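Local coordinates for protein beta-porphyranase B (Bacteroides plebeius, PDB 4AWD) that cleaves the sulfated red-algal polysaccharide porphyran at beta-1,4 linkages between beta-D-galactose and alpha-L-galactose-6-sulfate, releasing mostly disaccharides, at residues K61-A65 and A66-A70. Sequence-based numbering, arbitrary orientation.
Sequences KRLNA and AKWHA
Asn64 O accepts two backbone N-H groups as the chain turns. Lys67 N lies 3.0 Å from Asn64 O, well above the carbonyl plane. Trp68 N is also 3.0 Å from Asn64 O but sits nearly in line with the C=O bond (164°). With chi1 at -177°, Asn64 CG stands beside the residue's own carbonyl carbon, which brings Asn64 OD1 within 3.1 Å of Ala66 N. The donor again stands above the carbonyl plane. Asn64 ND2 and Lys67 NZ share a water, at 3.0 Å from ND2. Lys67 NZ bonds this water, Thr55 O and Tyr29 OH. A second water donates to Ala65 O in the turn and to Trp68 O at the start of the strand. The two Leu63 methyls have different partners. Leu63 CD1 packs against Trp68 CD1 at 3.7 Å, the two side chains crossing at about a right angle, and Leu63 CD2 meets Ala70 CB. The indole NE1 bonds Asp56 OD2, which helps fix the ring. The Lys67 bond closes a type I beta turn, the Trp68 bond an enclosing alpha turn, and the OD1 bond an Asx turn. Together they lead into short strand 68-69, which pairs antiparallel with strand 117-126 of the GH16 beta-sandwich.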
loop_
_atom_site.group_PDB
_atom_site.type_symbol
_atom_site.label_atom_id
_atom_site.label_comp_id
_atom_site.label_asym_id
_atom_site.label_seq_id
_atom_site.Cartn_x
_atom_site.Cartn_y
_atom_site.Cartn_z
ATOM N N LYS A 61 12.094 -6.490 -19.027
ATOM C CA LYS A 61 11.314 -7.557 -19.649
ATOM C C LYS A 61 10.588 -8.431 -18.617
ATOM O O LYS A 61 9.737 -9.251 -18.981
ATOM C CB LYS A 61 12.216 -8.419 -20.548
ATOM C CG LYS A 61 13.387 -7.660 -21.215
ATOM C CD LYS A 61 14.256 -8.567 -22.122
ATOM C CE LYS A 61 15.139 -9.544 -21.319
ATOM N NZ LYS A 61 16.342 -8.896 -20.687
ATOM N N ARG A 62 10.919 -8.241 -17.336
ATOM C CA ARG A 62 10.324 -9.012 -16.234
ATOM C C ARG A 62 10.466 -8.296 -14.887
ATOM O O ARG A 62 11.253 -7.353 -14.741
ATOM C CB ARG A 62 10.955 -10.409 -16.125
ATOM C CG ARG A 62 12.426 -10.378 -15.730
ATOM C CD ARG A 62 13.043 -11.773 -15.534
ATOM N NE ARG A 62 13.336 -12.468 -16.793
ATOM C CZ ARG A 62 14.315 -12.145 -17.645
ATOM N NH1 ARG A 62 15.119 -11.105 -17.412
ATOM N NH2 ARG A 62 14.481 -12.860 -18.756
ATOM N N LEU A 63 9.696 -8.758 -13.910
ATOM C CA LEU A 63 9.859 -8.312 -12.538
ATOM C C LEU A 63 11.237 -8.744 -12.034
ATOM O O LEU A 63 11.692 -9.872 -12.289
ATOM C CB LEU A 63 8.728 -8.860 -11.641
ATOM C CG LEU A 63 8.694 -8.424 -10.165
ATOM C CD1 LEU A 63 8.136 -7.047 -9.994
ATOM C CD2 LEU A 63 7.893 -9.409 -9.326
ATOM N N ASN A 64 11.913 -7.827 -11.355
ATOM C CA ASN A 64 13.229 -8.097 -10.822
ATOM C C ASN A 64 13.095 -8.930 -9.561
ATOM O O ASN A 64 12.768 -8.413 -8.489
ATOM C CB ASN A 64 13.948 -6.786 -10.548
ATOM C CG ASN A 64 15.372 -6.977 -10.054
ATOM O OD1 ASN A 64 15.840 -8.099 -9.830
ATOM N ND2 ASN A 64 16.073 -5.861 -9.879
ATOM N N ALA A 65 13.339 -10.224 -9.705
ATOM C CA ALA A 65 13.138 -11.178 -8.631
ATOM C C ALA A 65 14.155 -11.010 -7.502
ATOM O O ALA A 65 13.962 -11.534 -6.412
ATOM C CB ALA A 65 13.131 -12.630 -9.186
ATOM N N ALA A 66 15.230 -10.266 -7.744
ATOM C CA ALA A 66 16.152 -9.941 -6.643
ATOM C C ALA A 66 15.540 -8.927 -5.666
ATOM O O ALA A 66 15.803 -8.986 -4.469
ATOM C CB ALA A 66 17.500 -9.436 -7.168
ATOM N N LYS A 67 14.714 -8.022 -6.192
ATOM C CA LYS A 67 14.142 -6.904 -5.429
ATOM C C LYS A 67 12.695 -7.124 -4.938
ATOM O O LYS A 67 12.277 -6.518 -3.942
ATOM C CB LYS A 67 14.171 -5.632 -6.290
ATOM C CG LYS A 67 14.004 -4.326 -5.512
ATOM C CD LYS A 67 14.210 -3.113 -6.422
ATOM C CE LYS A 67 15.674 -2.931 -6.853
ATOM N NZ LYS A 67 15.781 -1.771 -7.815
ATOM N N TRP A 68 11.935 -7.957 -5.652
ATOM C CA TRP A 68 10.494 -8.103 -5.393
ATOM C C TRP A 68 10.043 -9.545 -5.247
ATOM O O TRP A 68 10.527 -10.422 -5.949
ATOM C CB TRP A 68 9.656 -7.450 -6.510
ATOM C CG TRP A 68 10.024 -6.057 -6.798
ATOM C CD1 TRP A 68 10.740 -5.614 -7.863
ATOM C CD2 TRP A 68 9.710 -4.894 -6.015
ATOM N NE1 TRP A 68 10.882 -4.250 -7.804
ATOM C CE2 TRP A 68 10.272 -3.785 -6.672
ATOM C CE3 TRP A 68 9.006 -4.685 -4.824
ATOM C CZ2 TRP A 68 10.161 -2.482 -6.177
ATOM C CZ3 TRP A 68 8.888 -3.388 -4.338
ATOM C CH2 TRP A 68 9.464 -2.307 -5.016
ATOM N N HIS A 69 9.099 -9.775 -4.347
ATOM C CA HIS A 69 8.326 -11.018 -4.340
ATOM C C HIS A 69 7.058 -10.799 -5.161
ATOM O O HIS A 69 6.229 -9.956 -4.785
ATOM C CB HIS A 69 7.916 -11.398 -2.921
ATOM C CG HIS A 69 9.059 -11.752 -2.021
ATOM N ND1 HIS A 69 9.812 -12.896 -2.184
ATOM C CD2 HIS A 69 9.533 -11.147 -0.907
ATOM C CE1 HIS A 69 10.714 -12.968 -1.223
ATOM N NE2 HIS A 69 10.570 -11.917 -0.439
ATOM N N ALA A 70 6.907 -11.545 -6.259
ATOM C CA ALA A 70 5.699 -11.463 -7.116
ATOM C C ALA A 70 4.442 -11.873 -6.352
ATOM O O ALA A 70 3.366 -11.283 -6.545
ATOM C CB ALA A 70 5.850 -12.326 -8.383
HETATM O O HOH W 1 14.813 -3.140 -9.885
HETATM O O HOH W 2 11.918 -12.962 -5.416
#